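Local structure of alpha-glucosidase (Pseudoalteromonas sp. K8, 5HQA) at residues E473-S476 with M477-F480; I439-T442 with G443-T447; S243-I246 with L247-E251. The protein hydrolyses alpha-glucosidic bonds as a chloride-activated glycoside hydrolase of family 97, with a calcium ion in its carbohydrate-binding active site. All blocks are in the same frame, centred on the assembly; numbering follows the deposited sequence. Where two conformers were deposited one is given.

Contact 1: E473-S476 with M477-F480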
loop_
_atom_site.group_PDB
_atom_site.type_symbol
_atom_site.label_atom_id
_atom_site.label_comp_id
_atom_site.label_asym_id
_atom_site.label_seq_id
_atom_site.Cartn_x
_atom_site.Cartn_y
_atom_site.Cartn_z
ATOM N N GLU A 473 -4.561 13.813 -11.733
ATOM C CA GLU A 473 -4.880 12.403 -11.979
ATOM C C GLU A 473 -4.288 11.450 -10.939
ATOM O O GLU A 473 -4.562 10.241 -10.994
ATOM C CB GLU A 473 -4.389 11.992 -13.372
ATOM C CG GLU A 473 -2.869 11.887 -13.453
ATOM C CD GLU A 473 -2.370 11.520 -14.842
ATOM O OE1 GLU A 473 -3.193 11.409 -15.785
ATOM O OE2 GLU A 473 -1.140 11.350 -14.988
ATOM N N HIS A 474 -3.489 11.956 -9.998
ATOM C CA HIS A 474 -2.682 11.075 -9.154
ATOM C C HIS A 474 -3.544 10.092 -8.353
ATOM O O HIS A 474 -3.242 8.892 -8.301
ATOM C CB HIS A 474 -1.807 11.912 -8.219
ATOM C CG HIS A 474 -0.809 11.104 -7.447
ATOM N ND1 HIS A 474 0.125 10.289 -8.060
ATOM C CD2 HIS A 474 -0.607 10.977 -6.115
ATOM C CE1 HIS A 474 0.860 9.697 -7.134
ATOM N NE2 HIS A 474 0.439 10.102 -5.946
ATOM N N ILE A 475 -4.605 10.578 -7.691
ATOM C CA ILE A 475 -5.411 9.669 -6.874
ATOM C C ILE A 475 -6.025 8.574 -7.742
ATOM O O ILE A 475 -6.027 7.392 -7.369
ATOM C CB ILE A 475 -6.500 10.432 -6.093
ATOM C CG1 ILE A 475 -5.887 11.566 -5.255
ATOM C CG2 ILE A 475 -7.293 9.454 -5.216
ATOM C CD1 ILE A 475 -4.798 11.103 -4.289
ATOM N N SER A 476 -6.557 8.943 -8.911
ATOM C CA SER A 476 -7.177 7.940 -9.767
ATOM C C SER A 476 -6.149 7.013 -10.402
ATOM O O SER A 476 -6.535 5.975 -10.949
ATOM C CB SER A 476 -8.031 8.622 -10.840
ATOM O OG SER A 476 -7.212 9.349 -11.741
ATOM N N MET A 477 -4.860 7.363 -10.353
ATOM C CA MET A 477 -3.810 6.399 -10.676
ATOM C C MET A 477 -3.551 5.463 -9.500
ATOM O O MET A 477 -3.554 4.237 -9.659
ATOM C CB MET A 477 -2.518 7.127 -11.053
ATOM C CG MET A 477 -2.592 7.897 -12.351
ATOM S SD MET A 477 -2.720 6.780 -13.771
ATOM C CE MET A 477 -2.619 7.983 -15.112
ATOM N N LEU A 478 -3.323 6.034 -8.311
ATOM C CA LEU A 478 -3.054 5.225 -7.124
ATOM C C LEU A 478 -4.099 4.142 -6.933
ATOM O O LEU A 478 -3.768 2.999 -6.593
ATOM C CB LEU A 478 -3.012 6.110 -5.869
ATOM C CG LEU A 478 -1.829 7.072 -5.708
ATOM C CD1 LEU A 478 -2.024 7.919 -4.439
ATOM C CD2 LEU A 478 -0.502 6.317 -5.659
ATOM N N ALA A 479 -5.370 4.487 -7.147
ATOM C CA ALA A 479 -6.462 3.573 -6.819
ATOM C C ALA A 479 -6.377 2.260 -7.586
ATOM O O ALA A 479 -6.897 1.244 -7.117
ATOM C CB ALA A 479 -7.811 4.241 -7.090
ATOM N N PHE A 480 -5.749 2.253 -8.763
ATOM C CA PHE A 480 -5.681 1.049 -9.586
ATOM C C PHE A 480 -4.257 0.528 -9.727
ATOM O O PHE A 480 -3.999 -0.372 -10.541
ATOM C CB PHE A 480 -6.288 1.311 -10.969
ATOM C CG PHE A 480 -7.726 1.755 -10.926
ATOM C CD1 PHE A 480 -8.753 0.820 -10.882
ATOM C CD2 PHE A 480 -8.051 3.111 -10.932
ATOM C CE1 PHE A 480 -10.075 1.222 -10.835
ATOM C CE2 PHE A 480 -9.375 3.530 -10.889
ATOM C CZ PHE A 480 -10.392 2.585 -10.846
#
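The short helix 474-478 of the glycoside hydrolase region is built here from i to i+4 steps, and its first turn runs close to the magnesium site. Met477 N bonds to Glu473 O at 3.0 Å, Leu478 N to His474 O at 2.9 Å with a nearly straight N-H (172°), and Ala479 N to Ile475 O. Glu473 O takes a second bond, from Ser476 OG at 2.9 Å, tilted 32° out of the carbonyl plane; with chi1 at 67°, OG lies between the backbone N and carbonyl carbon and faces back to that oxygen. One turn on, Leu478 lays CG over one face of the His474 imidazole, a CH-pi contact 4.0 Å from the centroid and offset toward the rim, while CD1 lies nearest NE2. That nitrogen is hydrogen-bonded to Arg458 O, which probably holds the ring's rotation. The Met477 chain bends at chi2 and brings CE 3.5 Å from Glu473 OE1. The Phe480 ring turns its edge to Ser476 O, with CD2 at 3.2 Å. Glu473 also touches Asp592, and Ser476 is backbone-bonded to Gly565, so this short helix packs beside the magnesium site formed by Gly565, Asp566 and Asp592.

Contact 2: I439-T442 with G443-T447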
loop_
_atom_site.group_PDB
_atom_site.type_symbol
_atom_site.label_atom_id
_atom_site.label_comp_id
_atom_site.label_asym_id
_atom_site.label_seq_id
_atom_site.Cartn_x
_atom_site.Cartn_y
_atom_site.Cartn_z
ATOM N N ILE A 439 9.153 -1.492 2.052
ATOM C CA ILE A 439 8.917 -2.469 0.996
ATOM C C ILE A 439 7.448 -2.372 0.601
ATOM O O ILE A 439 6.579 -2.082 1.433
ATOM C CB ILE A 439 9.289 -3.890 1.470
ATOM C CG1 ILE A 439 9.027 -4.930 0.375
ATOM C CG2 ILE A 439 8.492 -4.275 2.732
ATOM C CD1 ILE A 439 9.951 -4.801 -0.834
ATOM N N LYS A 440 7.160 -2.592 -0.679
ATOM C CA LYS A 440 5.774 -2.589 -1.133
ATOM C C LYS A 440 4.948 -3.598 -0.341
ATOM O O LYS A 440 5.464 -4.606 0.156
ATOM C CB LYS A 440 5.709 -2.911 -2.624
ATOM C CG LYS A 440 6.173 -4.342 -2.934
ATOM C CD LYS A 440 6.465 -4.533 -4.422
ATOM C CE LYS A 440 6.930 -5.959 -4.688
ATOM N NZ LYS A 440 7.253 -6.211 -6.128
ATOM N N ASP A 441 3.659 -3.290 -0.199
ATOM C CA ASP A 441 2.722 -4.159 0.504
ATOM C C ASP A 441 2.505 -5.430 -0.313
ATOM O O ASP A 441 2.247 -5.363 -1.519
ATOM C CB ASP A 441 1.402 -3.402 0.711
ATOM C CG ASP A 441 0.423 -4.118 1.649
ATOM O OD1 ASP A 441 0.481 -5.364 1.766
ATOM O OD2 ASP A 441 -0.424 -3.411 2.262
ATOM N N THR A 442 2.658 -6.597 0.323
ATOM C CA THR A 442 2.365 -7.859 -0.353
ATOM C C THR A 442 1.379 -8.698 0.455
ATOM O O THR A 442 1.325 -9.923 0.289
ATOM C CB THR A 442 3.648 -8.653 -0.650
ATOM O OG1 THR A 442 4.332 -8.969 0.568
ATOM C CG2 THR A 442 4.585 -7.821 -1.540
ATOM N N GLY A 443 0.587 -8.052 1.315
ATOM C CA GLY A 443 -0.460 -8.722 2.065
ATOM C C GLY A 443 -0.059 -9.251 3.424
ATOM O O GLY A 443 -0.856 -9.960 4.051
ATOM N N LEU A 444 1.141 -8.926 3.912
ATOM C CA LEU A 444 1.604 -9.513 5.162
ATOM C C LEU A 444 0.831 -9.016 6.385
ATOM O O LEU A 444 0.947 -9.630 7.453
ATOM C CB LEU A 444 3.103 -9.246 5.333
ATOM C CG LEU A 444 3.982 -10.100 4.419
ATOM C CD1 LEU A 444 5.390 -9.531 4.337
ATOM C CD2 LEU A 444 4.006 -11.533 4.947
ATOM N N ARG A 445 0.039 -7.941 6.257
ATOM C CA ARG A 445 -0.850 -7.546 7.349
ATOM C C ARG A 445 -1.792 -8.674 7.767
ATOM O O ARG A 445 -2.275 -8.677 8.905
ATOM C CB ARG A 445 -1.670 -6.306 6.953
ATOM C CG ARG A 445 -2.581 -6.534 5.734
ATOM C CD ARG A 445 -3.264 -5.241 5.287
ATOM N NE ARG A 445 -3.829 -5.339 3.937
ATOM C CZ ARG A 445 -5.130 -5.253 3.641
ATOM N NH1 ARG A 445 -6.048 -5.076 4.597
ATOM N NH2 ARG A 445 -5.520 -5.333 2.369
ATOM N N ARG A 446 -2.085 -9.628 6.881
ATOM C CA ARG A 446 -2.888 -10.768 7.310
ATOM C C ARG A 446 -2.141 -11.584 8.354
ATOM O O ARG A 446 -2.702 -11.969 9.387
ATOM C CB ARG A 446 -3.256 -11.654 6.123
ATOM C CG ARG A 446 -4.002 -12.906 6.596
ATOM C CD ARG A 446 -4.349 -13.851 5.478
ATOM N NE ARG A 446 -5.252 -14.881 5.967
ATOM C CZ ARG A 446 -5.775 -15.838 5.208
ATOM N NH1 ARG A 446 -5.485 -15.894 3.914
ATOM N NH2 ARG A 446 -6.593 -16.734 5.742
ATOM N N THR A 447 -0.861 -11.846 8.096
ATOM C CA THR A 447 -0.041 -12.686 8.959
ATOM C C THR A 447 0.405 -11.936 10.208
ATOM O O THR A 447 0.497 -12.526 11.293
ATOM C CB THR A 447 1.176 -13.168 8.169
ATOM O OG1 THR A 447 0.748 -13.617 6.874
ATOM C CG2 THR A 447 1.876 -14.300 8.894
HETATM O O HOH W 1 0.253 -5.720 4.375
HETATM O O HOH W 2 -2.337 -6.028 1.667
HETATM O O HOH W 3 2.917 -6.670 3.085
#
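Asp441 and Gly443 are joined by the one direct hydrogen bond of this contact: Gly443 N donates to Asp441 OD1 at 2.7 Å, with an N-H...O angle of 164°. A carboxylate oxygen accepting from the backbone N two residues on is the bond of an Asx turn. CG of Asp441 stands opposite the backbone N (chi1 -170°), beside the carbonyl carbon, and OD1 is thereby carried forward over the next peptide. Gly443 has positive phi (91°), a conformation that glycine tolerates, since a CB would collide with Thr442 O. Gly443 to Arg446 form a type I beta turn, closed by Arg446 N to Gly443 O at 3.1 Å.

Water carries the remaining polar links. Water 1 donates to Asp441 OD1 at 2.6 Å and accepts from Arg445 N; water 2 donates to the same oxygen and accepts from Arg445 NE at 2.8 Å, lying in the guanidinium plane at its edge. OD1 is therefore gripped by three donors. A third water accepts from both Thr442 N and Leu444 N, bridging the turn. Charge adds a looser term: Asp441 OD2 is 4.3 Å from Arg445 NE, too far for a salt bridge, and the guanidinium finds its salt-bridge partner in Glu72.

Side-chain packing is slight. Thr442 and Leu444 run side by side, the methyl CD1 of Leu444 4.0 Å from the hydroxyl OG1 of Thr442, whose hydrogen bond is with Leu189 N.

The whole lies in the loop between strands 432-435 and 451-454 of the parallel sheet. Asp441 and Leu444 touch strand 451-454 through Arg454 and Trp451, Thr442 meets Glu186 of strand 181-187, and Ile439 packs on helix 413-428.

Contact 3: S243-I246 with L247-E251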
loop_
_atom_site.group_PDB
_atom_site.type_symbol
_atom_site.label_atom_id
_atom_site.label_comp_id
_atom_site.label_asym_id
_atom_site.label_seq_id
_atom_site.Cartn_x
_atom_site.Cartn_y
_atom_site.Cartn_z
ATOM N N SER A 243 -10.840 -7.322 -5.606
ATOM C CA SER A 243 -10.322 -8.661 -5.360
ATOM C C SER A 243 -9.607 -8.736 -4.008
ATOM O O SER A 243 -8.977 -7.773 -3.565
ATOM C CB SER A 243 -9.362 -9.061 -6.483
ATOM O OG SER A 243 -8.731 -10.292 -6.187
ATOM N N ASP A 244 -9.719 -9.898 -3.350
ATOM C CA ASP A 244 -8.985 -10.196 -2.122
ATOM C C ASP A 244 -7.792 -11.121 -2.360
ATOM O O ASP A 244 -7.300 -11.747 -1.413
ATOM C CB ASP A 244 -9.915 -10.838 -1.092
ATOM C CG ASP A 244 -10.976 -9.881 -0.581
ATOM O OD1 ASP A 244 -10.619 -8.797 -0.069
ATOM O OD2 ASP A 244 -12.175 -10.221 -0.688
ATOM N N ILE A 245 -7.322 -11.234 -3.600
ATOM C CA ILE A 245 -6.346 -12.274 -3.914
ATOM C C ILE A 245 -5.053 -12.076 -3.121
ATOM O O ILE A 245 -4.454 -13.047 -2.644
ATOM C CB ILE A 245 -6.103 -12.335 -5.434
ATOM C CG1 ILE A 245 -5.254 -13.551 -5.788
ATOM C CG2 ILE A 245 -5.451 -11.042 -5.950
ATOM C CD1 ILE A 245 -5.157 -13.771 -7.280
ATOM N N ILE A 246 -4.621 -10.824 -2.921
ATOM C CA ILE A 246 -3.358 -10.607 -2.209
ATOM C C ILE A 246 -3.462 -11.122 -0.776
ATOM O O ILE A 246 -2.600 -11.874 -0.304
ATOM C CB ILE A 246 -2.948 -9.122 -2.244
ATOM C CG1 ILE A 246 -2.727 -8.649 -3.689
ATOM C CG2 ILE A 246 -1.677 -8.910 -1.419
ATOM C CD1 ILE A 246 -1.705 -9.481 -4.467
ATOM N N LEU A 247 -4.525 -10.741 -0.062
ATOM C CA LEU A 247 -4.706 -11.255 1.294
ATOM C C LEU A 247 -4.849 -12.768 1.303
ATOM O O LEU A 247 -4.298 -13.445 2.180
ATOM C CB LEU A 247 -5.934 -10.626 1.947
ATOM C CG LEU A 247 -5.822 -9.165 2.391
ATOM C CD1 LEU A 247 -7.200 -8.688 2.837
ATOM C CD2 LEU A 247 -4.810 -9.024 3.521
ATOM N N ASN A 248 -5.609 -13.319 0.351
ATOM C CA ASN A 248 -5.880 -14.757 0.363
ATOM C C ASN A 248 -4.625 -15.588 0.148
ATOM O O ASN A 248 -4.607 -16.772 0.507
ATOM C CB ASN A 248 -6.919 -15.114 -0.696
ATOM C CG ASN A 248 -8.334 -15.006 -0.165
ATOM O OD1 ASN A 248 -8.579 -15.273 1.012
ATOM N ND2 ASN A 248 -9.270 -14.612 -1.022
ATOM N N LEU A 249 -3.579 -15.006 -0.425
ATOM C CA LEU A 249 -2.358 -15.756 -0.663
ATOM C C LEU A 249 -1.383 -15.677 0.503
ATOM O O LEU A 249 -0.324 -16.300 0.446
ATOM C CB LEU A 249 -1.690 -15.268 -1.949
ATOM C CG LEU A 249 -2.472 -15.641 -3.208
ATOM C CD1 LEU A 249 -1.783 -15.068 -4.416
ATOM C CD2 LEU A 249 -2.605 -17.169 -3.346
ATOM N N ASN A 250 -1.709 -14.941 1.557
ATOM C CA ASN A 250 -0.839 -14.850 2.719
ATOM C C ASN A 250 -1.243 -15.847 3.800
ATOM O O ASN A 250 -2.384 -16.319 3.858
ATOM C CB ASN A 250 -0.851 -13.431 3.281
ATOM C CG ASN A 250 0.105 -12.529 2.543
ATOM O OD1 ASN A 250 1.258 -12.369 2.954
ATOM N ND2 ASN A 250 -0.342 -11.982 1.413
ATOM N N GLU A 251 -0.275 -16.163 4.664
ATOM C CA GLU A 251 -0.520 -17.079 5.767
ATOM C C GLU A 251 -1.440 -16.429 6.799
ATOM O O GLU A 251 -1.440 -15.204 6.961
ATOM C CB GLU A 251 0.790 -17.480 6.444
ATOM C CG GLU A 251 1.777 -18.211 5.555
ATOM C CD GLU A 251 2.966 -18.745 6.336
ATOM O OE1 GLU A 251 2.821 -19.777 7.027
ATOM O OE2 GLU A 251 4.043 -18.119 6.270
#
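Asp244 and Asn248 form the first backbone link of helix 245-248: Asn248 N donates to Asp244 O at 2.9 Å, with a fairly straight N-H (160°). The next step, Leu249 N to Ile245 O, is weak at 131°, and Leu249 N also bonds to Ile246 O at 3.3 Å, from well above that carbonyl's plane. The i to i+4 ladder thus gives way to an i to i+3 bond as the short helix ends.

Side-chain hydrogen bonds finish both ends. Asp244 holds the N-cap position, but its carboxylate makes no capping bond and pairs with Arg73. Just before it, Ser243 OG accepts from Ile245 N at 3.1 Å, an ST turn that takes up an amide of the first turn. At the other end Asn250 ND2 donates to Ile246 O at 2.8 Å; the oxygen lies in the amide plane of Asn250, while ND2 sits above the carbonyl plane. ND2 and Leu249 N reach Ile246 O from opposite faces, so this oxygen has two donors.

Between the two segments one apolar pair packs. Ile245 and Leu249 lie side by side and point the same way, CG1 of Ile245 being 4.0 Å from CD1 of Leu249. With chi1 of Ile245 at -171°, CG1 stands opposite the backbone N and reaches along the helix toward its partner.

Both of these residues rest on Phe104 of strand 95-104. Ile246 and Leu249 touch Thr230 of strand 224-234, and Asn248 packs beside Val76 of strand 75-89, its amide bonded to Trp66 and Val77, so the helix lies against the antiparallel sheet that contains these three strands.

Along the chain contact 3 comes first, then contact 2, then contact 1. Contact 3 belongs to the GH97 N-terminal region, and contacts 1 and 2 to the glycoside hydrolase region with the parallel sheet. Centres of contacts 2 and 3 are 9 Å apart and the two touch: Thr447 OG1 lies 2.7 Å from Glu251 O, and Thr442 O 2.9 Å from Asn250 ND2, both probable hydrogen bonds. The loop after strand 432-435 is thereby joined to the chain leaving helix 245-248, across the two regions. Contact 1 stands apart, its centre about 20 Å from that of contact 2 and 22 Å from that of contact 3, near the magnesium ion.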